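Lin1840 protein (Listeria innocua serovar 6a, PDB 4ZOA) probably hydrolyses terminal, non-reducing beta-D-glucosyl residues from its substrates, releasing beta-D-glucose, as a beta-glucosidase of glycosyl hydrolase family 3. Local coordinates at residues 71-76 against 86-91; 171-176 against 186-191; 266-271 against 300-305. The protein carries 1 engineered substitution. All coordinates share one frame; numbering follows the deposited sequence.

All three contacts are buried and serve one barrel of parallel strands, the N-terminal part of the glycoside hydrolase. Contacts 1 and 2 each tie a helix to the strand that follows it, and in both a glutamine side chain takes a backbone N-H at the start of the strand, with apolar groups packed beside it. Contact 3 differs: strands 266-268 and 301-302 meet edge to edge, and backbone bonds, a serine hydroxyl and two methionines packed on a tryptophan join them. The three converge on the bound piperidine, reached by D91, K191 and D270. Inside the barrel M89 packs on L300 and I268, and C189 packs on I268.

Contact 1 (71-76 against 86-91); sequences GIQEAY and LVFMAD. With IFM (5-hydroxymethyl-3,4-dihydroxypiperidine), chain C.
Helix 66-79 approaches the start of strand 87-90 at Q73 and L86, whose CA atoms lie 6.5 Å apart, closer than any other pair of the two segments. I72 and Q73 each meet L86 and F88, Y76 meets L86, and the strand runs on toward the bound piperidine. Q73 carries the polar part. Its CG stands anti to the backbone N (chi1 -179°) and the chain then bends at chi2, which lays the amide alongside the backbone of L86. OE1 accepts the N-H of L86 at 2.8 Å, using an in-plane lone pair. NE2 gives a less straight bond to L86 O, 3.1 Å long, with that oxygen tilted out of the amide plane; it is also bonded to P345 O. A glutamine suits this place because one amide can serve both an N-H and a C=O of the same residue.

The L86 side chain slides past Q73 and lies over one face of the Y76 ring, CG standing 3.6 Å from the ring centroid and only 4° off the normal, a CH-pi contact. Its methyls spread over the same ring, CD2 reaching Y76 CE2 at 3.5 Å. The branched I72 sends CG2 against L86 CD1 at 3.7 Å and to the edge of the F88 ring, at CZ. These contacts pack the helix on its strand in the beta-alpha-beta unit made with strand 59-61.

Five residues beyond L86, D91 holds the piperidine with both carboxylate oxygens, OD1 taking a hydrogen bond from O4 and OD2 one from O6 at 2.6 Å. The two-bond amide grip therefore fixes the backbone at the entry to the strand within an otherwise apolar interface, and just past the strand D91 offers a carboxylate to two hydroxyls of the piperidine.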
# COMPACT_ATOMS: atom_id res chain seq x y z
N GLY A 71 -40.08 -25.57 -4.88
CA GLY A 71 -40.67 -25.29 -6.21
C GLY A 71 -39.66 -25.50 -7.34
O GLY A 71 -39.91 -26.22 -8.31
N ILE A 72 -38.48 -24.91 -7.17
CA ILE A 72 -37.46 -24.95 -8.19
C ILE A 72 -36.94 -26.36 -8.37
O ILE A 72 -36.79 -26.82 -9.49
CB ILE A 72 -36.26 -24.04 -7.82
CG1 ILE A 72 -36.69 -22.58 -7.85
CG2 ILE A 72 -35.11 -24.31 -8.78
CD1 ILE A 72 -35.76 -21.70 -7.07
N GLN A 73 -36.65 -27.02 -7.27
CA GLN A 73 -36.05 -28.36 -7.32
C GLN A 73 -37.05 -29.40 -7.90
O GLN A 73 -36.66 -30.30 -8.67
CB GLN A 73 -35.54 -28.75 -5.92
CG GLN A 73 -34.88 -30.13 -5.82
CD GLN A 73 -33.39 -30.15 -6.21
OE1 GLN A 73 -33.03 -29.87 -7.35
NE2 GLN A 73 -32.53 -30.51 -5.27
N GLU A 74 -38.31 -29.26 -7.55
CA GLU A 74 -39.36 -30.18 -8.06
C GLU A 74 -39.53 -30.06 -9.58
O GLU A 74 -39.46 -31.04 -10.29
CB GLU A 74 -40.69 -29.85 -7.38
CG GLU A 74 -41.65 -31.01 -7.31
CD GLU A 74 -42.69 -30.77 -6.24
OE1 GLU A 74 -42.57 -29.74 -5.49
OE2 GLU A 74 -43.62 -31.62 -6.15
N ALA A 75 -39.71 -28.84 -10.05
CA ALA A 75 -39.80 -28.54 -11.49
C ALA A 75 -38.59 -29.08 -12.23
O ALA A 75 -38.73 -29.78 -13.24
CB ALA A 75 -39.91 -27.04 -11.71
N TYR A 76 -37.42 -28.79 -11.69
CA TYR A 76 -36.16 -29.23 -12.28
C TYR A 76 -36.03 -30.78 -12.39
O TYR A 76 -35.50 -31.31 -13.39
CB TYR A 76 -35.01 -28.69 -11.41
CG TYR A 76 -33.65 -28.97 -11.95
CD1 TYR A 76 -33.02 -30.16 -11.68
CD2 TYR A 76 -33.03 -28.05 -12.76
CE1 TYR A 76 -31.76 -30.43 -12.17
CE2 TYR A 76 -31.76 -28.29 -13.27
CZ TYR A 76 -31.12 -29.48 -12.96
OH TYR A 76 -29.88 -29.72 -13.48
N LEU A 86 -30.33 -30.21 -8.06
CA LEU A 86 -29.60 -28.95 -7.96
C LEU A 86 -29.02 -28.83 -6.56
O LEU A 86 -29.68 -29.23 -5.59
CB LEU A 86 -30.53 -27.77 -8.14
CG LEU A 86 -31.13 -27.56 -9.53
CD1 LEU A 86 -32.37 -26.70 -9.49
CD2 LEU A 86 -30.08 -26.97 -10.47
N VAL A 87 -27.80 -28.28 -6.44
CA VAL A 87 -27.30 -27.87 -5.11
C VAL A 87 -27.59 -26.37 -4.97
O VAL A 87 -27.44 -25.60 -5.93
CB VAL A 87 -25.80 -28.22 -4.87
CG1 VAL A 87 -24.91 -27.65 -5.98
CG2 VAL A 87 -25.33 -27.80 -3.46
N PHE A 88 -28.08 -26.00 -3.77
CA PHE A 88 -28.52 -24.65 -3.41
C PHE A 88 -27.55 -23.97 -2.44
O PHE A 88 -27.31 -24.45 -1.31
CB PHE A 88 -29.88 -24.69 -2.76
CG PHE A 88 -30.98 -24.88 -3.74
CD1 PHE A 88 -31.26 -26.14 -4.27
CD2 PHE A 88 -31.76 -23.80 -4.17
CE1 PHE A 88 -32.33 -26.31 -5.19
CE2 PHE A 88 -32.82 -23.99 -5.06
CZ PHE A 88 -33.09 -25.23 -5.57
N MET A 89 -27.00 -22.85 -2.90
CA MET A 89 -25.99 -22.11 -2.13
C MET A 89 -26.51 -20.72 -1.77
O MET A 89 -27.39 -20.15 -2.45
CB MET A 89 -24.66 -22.01 -2.88
CG MET A 89 -24.23 -23.29 -3.57
SD MET A 89 -22.50 -23.29 -3.98
CE MET A 89 -22.55 -24.76 -5.00
N ALA A 90 -25.95 -20.20 -0.68
CA ALA A 90 -26.45 -18.97 -0.11
C ALA A 90 -25.35 -18.25 0.68
O ALA A 90 -24.45 -18.89 1.26
CB ALA A 90 -27.60 -19.28 0.80
N ASP A 91 -25.51 -16.94 0.75
CA ASP A 91 -24.67 -16.09 1.58
C ASP A 91 -25.19 -16.03 3.00
O ASP A 91 -26.08 -15.25 3.35
CB ASP A 91 -24.64 -14.67 0.95
CG ASP A 91 -23.82 -14.63 -0.31
OD1 ASP A 91 -22.64 -15.01 -0.23
OD2 ASP A 91 -24.32 -14.25 -1.37
O4 IFM C . -20.30 -14.66 -1.58
C4 IFM C . -20.33 -13.52 -2.43
C3 IFM C . -18.94 -12.91 -2.53
O3 IFM C . -18.49 -12.68 -1.21
C2 IFM C . -18.85 -11.67 -3.46
N IFM C . -19.53 -11.87 -4.73
C1 IFM C . -20.81 -12.55 -4.68
C5 IFM C . -20.74 -13.85 -3.86
C6 IFM C . -22.06 -14.66 -3.92
O6 IFM C . -23.17 -13.84 -3.65

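Contact 2 (171-176 against 186-191); sequences GYQGDA and MAACVK. With IFM (5-hydroxymethyl-3,4-dihydroxypiperidine), chain C.
Q173, in the last turn of helix 158-173, reaches across to the start of strand 187-193. Its CB stands 3.8 Å from M186 O, and CG comes closer to that oxygen, at 3.2 Å. CG lies anti to the carbonyl carbon (chi1 -67°) and the chain is extended beyond it, which carries CD up to the backbone of A188. At the tip, OE1 accepts the N-H of A188 at 2.6 Å, in the carbonyl plane on a lone pair. The same oxygen also takes the N-H of K232, while NE2 donates to G230 O, so the amide joins the helix end to two neighbouring strand entrances.

Next to it the backbone adds a bond from M186 N to Y172 O, 2.8 Å long. The Y172 ring approaches the methyl of A188 obliquely, CD2 to CB being 4.1 Å; its hydroxyl is bonded to S136. Alanine fits here, its small methyl lying against both the glutamine amide and the tyrosine ring.

Farther along the strand, the extended K191 puts NZ on the piperidine, with O3 and O4 each 2.7 Å away. A buried amide thus satisfies N-H groups at the strand entrances, while the K191 amine meets two ligand hydroxyls.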
# COMPACT_ATOMS: atom_id res chain seq x y z
N GLY A 171 -18.65 -25.22 13.11
CA GLY A 171 -20.05 -24.87 13.41
C GLY A 171 -21.04 -25.07 12.29
O GLY A 171 -22.20 -25.53 12.52
N TYR A 172 -20.67 -24.69 11.07
CA TYR A 172 -21.58 -24.89 9.89
C TYR A 172 -21.71 -26.39 9.55
O TYR A 172 -22.81 -26.92 9.23
CB TYR A 172 -21.05 -24.17 8.61
CG TYR A 172 -21.05 -22.64 8.61
CD1 TYR A 172 -22.19 -21.92 8.86
CD2 TYR A 172 -19.89 -21.92 8.33
CE1 TYR A 172 -22.19 -20.55 8.87
CE2 TYR A 172 -19.89 -20.54 8.34
CZ TYR A 172 -21.05 -19.86 8.60
OH TYR A 172 -21.06 -18.49 8.59
N GLN A 173 -20.58 -27.07 9.56
CA GLN A 173 -20.46 -28.41 8.97
C GLN A 173 -20.59 -29.59 9.95
O GLN A 173 -21.05 -30.62 9.56
CB GLN A 173 -19.13 -28.53 8.24
CG GLN A 173 -19.07 -27.64 7.03
CD GLN A 173 -17.96 -27.97 6.07
OE1 GLN A 173 -17.99 -27.52 4.90
NE2 GLN A 173 -16.97 -28.72 6.52
N GLY A 174 -20.13 -29.42 11.19
CA GLY A 174 -20.00 -30.51 12.14
C GLY A 174 -19.01 -31.48 11.54
O GLY A 174 -18.04 -31.07 10.91
N ASP A 175 -19.25 -32.76 11.72
CA ASP A 175 -18.39 -33.81 11.15
C ASP A 175 -18.69 -33.75 9.64
O ASP A 175 -19.76 -34.11 9.24
CB ASP A 175 -18.72 -35.18 11.83
CG ASP A 175 -18.00 -36.38 11.20
OD1 ASP A 175 -17.26 -36.26 10.18
OD2 ASP A 175 -18.22 -37.48 11.73
N ALA A 176 -17.75 -33.28 8.82
CA ALA A 176 -17.97 -33.12 7.36
C ALA A 176 -18.38 -34.41 6.65
O ALA A 176 -19.09 -34.37 5.65
CB ALA A 176 -16.72 -32.57 6.68
N MET A 186 -24.64 -27.71 7.33
CA MET A 186 -24.50 -27.42 5.92
C MET A 186 -23.03 -27.33 5.53
O MET A 186 -22.15 -27.22 6.38
CB MET A 186 -25.20 -26.12 5.61
CG MET A 186 -24.43 -24.86 6.03
SD MET A 186 -25.48 -23.39 6.12
CE MET A 186 -26.33 -23.38 4.55
N ALA A 187 -22.78 -27.34 4.23
CA ALA A 187 -21.46 -27.20 3.66
C ALA A 187 -20.93 -25.75 3.79
O ALA A 187 -21.67 -24.82 3.55
CB ALA A 187 -21.46 -27.62 2.20
N ALA A 188 -19.67 -25.60 4.20
CA ALA A 188 -18.98 -24.28 4.20
C ALA A 188 -18.19 -24.12 2.90
O ALA A 188 -17.64 -25.08 2.36
CB ALA A 188 -18.06 -24.15 5.41
N CYS A 189 -18.17 -22.89 2.39
CA CYS A 189 -17.33 -22.48 1.27
C CYS A 189 -16.37 -21.40 1.72
O CYS A 189 -16.78 -20.28 2.02
CB CYS A 189 -18.17 -21.90 0.13
SG CYS A 189 -17.23 -21.41 -1.36
N VAL A 190 -15.10 -21.71 1.73
CA VAL A 190 -14.01 -20.74 2.06
C VAL A 190 -13.92 -19.68 0.95
O VAL A 190 -13.91 -20.03 -0.23
CB VAL A 190 -12.67 -21.53 2.29
CG1 VAL A 190 -11.39 -20.67 2.10
CG2 VAL A 190 -12.71 -22.20 3.67
N LYS A 191 -13.95 -18.40 1.32
CA LYS A 191 -13.73 -17.37 0.31
C LYS A 191 -12.77 -16.28 0.86
O LYS A 191 -12.54 -16.25 2.10
CB LYS A 191 -15.07 -16.82 -0.18
CG LYS A 191 -15.78 -15.98 0.82
CD LYS A 191 -17.13 -15.58 0.31
CE LYS A 191 -17.81 -14.63 1.29
NZ LYS A 191 -19.16 -14.29 0.86
O4 IFM C . -20.30 -14.66 -1.58
C4 IFM C . -20.33 -13.52 -2.43
C3 IFM C . -18.94 -12.91 -2.53
O3 IFM C . -18.49 -12.68 -1.21
C2 IFM C . -18.85 -11.67 -3.46
N IFM C . -19.53 -11.87 -4.73
C1 IFM C . -20.81 -12.55 -4.68
C5 IFM C . -20.74 -13.85 -3.86
C6 IFM C . -22.06 -14.66 -3.92
O6 IFM C . -23.17 -13.84 -3.65

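Contact 3 (266-271 against 300-305); sequences VLISDW and LEMMTT. With IFM (5-hydroxymethyl-3,4-dihydroxypiperidine), chain C.
The piperidine pocket is lined here by D270, W271 and M302. D270 OD1 accepts a hydrogen bond from the ring nitrogen of the piperidine at 2.6 Å, and M302 SD and W271 CB lie against its carbon atoms. OD1 also receives the N-H of W271, on the anti side of the carboxylate, so the neighbouring backbone helps to fix the acid's rotation. An aspartate is well matched to a ring nitrogen, which is probably protonated.

M302 has CG anti to its backbone N (chi1 -176°) and runs straight until it bends at chi3. Its SD thereby meets W271 CB at 3.7 Å, oblique to the indole in a Met-aromatic contact, while CE turns to I268 CD1 at 3.5 Å. The unbranched thioether lets M302 meet both residues. M303 comes over a face of the indole: its CG is 4.0 Å from the centroid of the six-membered ring and 22° off the normal, a CH-pi contact. The indole NE1 is bonded to P42 O.

Strands 266-268 and 301-302 are the seventh and eighth of a TIM-like barrel, parallel neighbours. They are the edge strands of its eight-stranded sheet, and a single bridge between I268 and L300 closes the barrel. S269 N bonds to L300 O at 2.9 Å, while the bond from L300 N to L267 O is weak. The I268 and L300 side chains lie side by side, CD1 against CD2 at 3.8 Å.

Beyond the bridge a serine hydroxyl continues the pairing. S269 OG accepts the N-H of M302 at 3.0 Å, with an almost straight angle of 173°, and donates to D270 O from above the carbonyl plane. A water donates to both S269 OG and T304 OG1, and the threonine hydroxyl in turn donates to E301 OE2.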
# COMPACT_ATOMS: atom_id res chain seq x y z
N VAL A 266 -15.14 -28.75 -4.72
CA VAL A 266 -15.63 -27.87 -5.76
C VAL A 266 -15.05 -26.48 -5.60
O VAL A 266 -15.05 -25.93 -4.53
CB VAL A 266 -17.14 -27.72 -5.74
CG1 VAL A 266 -17.56 -26.72 -6.80
CG2 VAL A 266 -17.81 -29.07 -5.99
N LEU A 267 -14.52 -25.98 -6.69
CA LEU A 267 -13.95 -24.65 -6.77
C LEU A 267 -14.97 -23.89 -7.59
O LEU A 267 -15.13 -24.13 -8.77
CB LEU A 267 -12.54 -24.68 -7.39
CG LEU A 267 -11.89 -23.29 -7.52
CD1 LEU A 267 -11.76 -22.59 -6.18
CD2 LEU A 267 -10.61 -23.32 -8.30
N ILE A 268 -15.73 -23.05 -6.91
CA ILE A 268 -16.71 -22.15 -7.52
C ILE A 268 -16.13 -20.77 -7.76
O ILE A 268 -15.37 -20.27 -6.94
CB ILE A 268 -17.94 -21.99 -6.62
CG1 ILE A 268 -18.99 -21.17 -7.36
CG2 ILE A 268 -17.62 -21.40 -5.23
CD1 ILE A 268 -20.33 -21.11 -6.66
N SER A 269 -16.44 -20.16 -8.89
CA SER A 269 -15.88 -18.87 -9.22
C SER A 269 -16.66 -17.87 -8.38
O SER A 269 -17.78 -18.13 -8.05
CB SER A 269 -16.07 -18.56 -10.68
OG SER A 269 -17.37 -18.07 -10.93
N ASP A 270 -16.10 -16.73 -8.06
CA ASP A 270 -16.98 -15.67 -7.55
C ASP A 270 -17.83 -15.13 -8.76
O ASP A 270 -17.61 -15.49 -9.93
CB ASP A 270 -16.14 -14.57 -6.94
CG ASP A 270 -16.86 -13.71 -5.92
OD1 ASP A 270 -18.10 -13.63 -5.94
OD2 ASP A 270 -16.10 -13.06 -5.12
N TRP A 271 -18.76 -14.24 -8.46
CA TRP A 271 -19.77 -13.76 -9.38
C TRP A 271 -19.23 -13.10 -10.67
O TRP A 271 -18.60 -12.02 -10.68
CB TRP A 271 -20.70 -12.80 -8.63
CG TRP A 271 -21.82 -12.41 -9.46
CD1 TRP A 271 -21.77 -11.70 -10.64
CD2 TRP A 271 -23.20 -12.73 -9.24
NE1 TRP A 271 -23.04 -11.57 -11.15
CE2 TRP A 271 -23.93 -12.17 -10.31
CE3 TRP A 271 -23.89 -13.38 -8.21
CZ2 TRP A 271 -25.31 -12.27 -10.40
CZ3 TRP A 271 -25.26 -13.49 -8.30
CH2 TRP A 271 -25.96 -12.94 -9.40
N LEU A 300 -17.18 -24.60 -11.31
CA LEU A 300 -18.54 -24.02 -11.28
C LEU A 300 -18.48 -22.50 -11.54
O LEU A 300 -17.94 -21.75 -10.73
CB LEU A 300 -19.20 -24.30 -9.94
CG LEU A 300 -20.66 -23.92 -9.73
CD1 LEU A 300 -21.63 -24.46 -10.79
CD2 LEU A 300 -21.11 -24.43 -8.39
N GLU A 301 -19.00 -22.09 -12.67
CA GLU A 301 -19.04 -20.73 -13.11
C GLU A 301 -20.29 -20.02 -12.53
O GLU A 301 -21.45 -20.38 -12.81
CB GLU A 301 -19.05 -20.67 -14.66
CG GLU A 301 -19.02 -19.24 -15.23
CD GLU A 301 -18.85 -19.18 -16.74
OE1 GLU A 301 -18.96 -20.22 -17.50
OE2 GLU A 301 -18.68 -18.02 -17.20
N MET A 302 -20.07 -19.00 -11.71
CA MET A 302 -21.20 -18.32 -11.07
C MET A 302 -21.79 -17.23 -11.95
O MET A 302 -21.21 -16.14 -12.11
CB MET A 302 -20.79 -17.74 -9.74
CG MET A 302 -21.93 -17.08 -8.95
SD MET A 302 -21.37 -16.25 -7.45
CE MET A 302 -21.04 -17.67 -6.41
N MET A 303 -22.95 -17.53 -12.55
CA MET A 303 -23.82 -16.56 -13.19
C MET A 303 -23.25 -15.87 -14.43
O MET A 303 -23.70 -14.82 -14.82
CB MET A 303 -24.35 -15.54 -12.17
CG MET A 303 -25.66 -15.92 -11.53
SD MET A 303 -27.02 -15.99 -12.76
CE MET A 303 -27.43 -14.27 -12.86
N THR A 304 -22.24 -16.52 -15.04
CA THR A 304 -21.79 -16.21 -16.43
C THR A 304 -21.82 -17.48 -17.29
O THR A 304 -22.03 -18.59 -16.81
CB THR A 304 -20.43 -15.45 -16.54
OG1 THR A 304 -19.39 -16.04 -15.71
CG2 THR A 304 -20.65 -14.01 -16.17
N THR A 305 -21.59 -17.30 -18.56
CA THR A 305 -21.94 -18.34 -19.52
C THR A 305 -20.75 -18.78 -20.35
O THR A 305 -20.94 -19.40 -21.40
CB THR A 305 -22.93 -17.71 -20.50
OG1 THR A 305 -22.39 -16.44 -20.92
CG2 THR A 305 -24.26 -17.48 -19.82
O4 IFM C . -20.30 -14.66 -1.58
C4 IFM C . -20.33 -13.52 -2.43
C3 IFM C . -18.94 -12.91 -2.53
O3 IFM C . -18.49 -12.68 -1.21
C2 IFM C . -18.85 -11.67 -3.46
N IFM C . -19.53 -11.87 -4.73
C1 IFM C . -20.81 -12.55 -4.68
C5 IFM C . -20.74 -13.85 -3.86
C6 IFM C . -22.06 -14.66 -3.92
O6 IFM C . -23.17 -13.84 -3.65
O HOH W 1 -18.03 -16.55 -13.55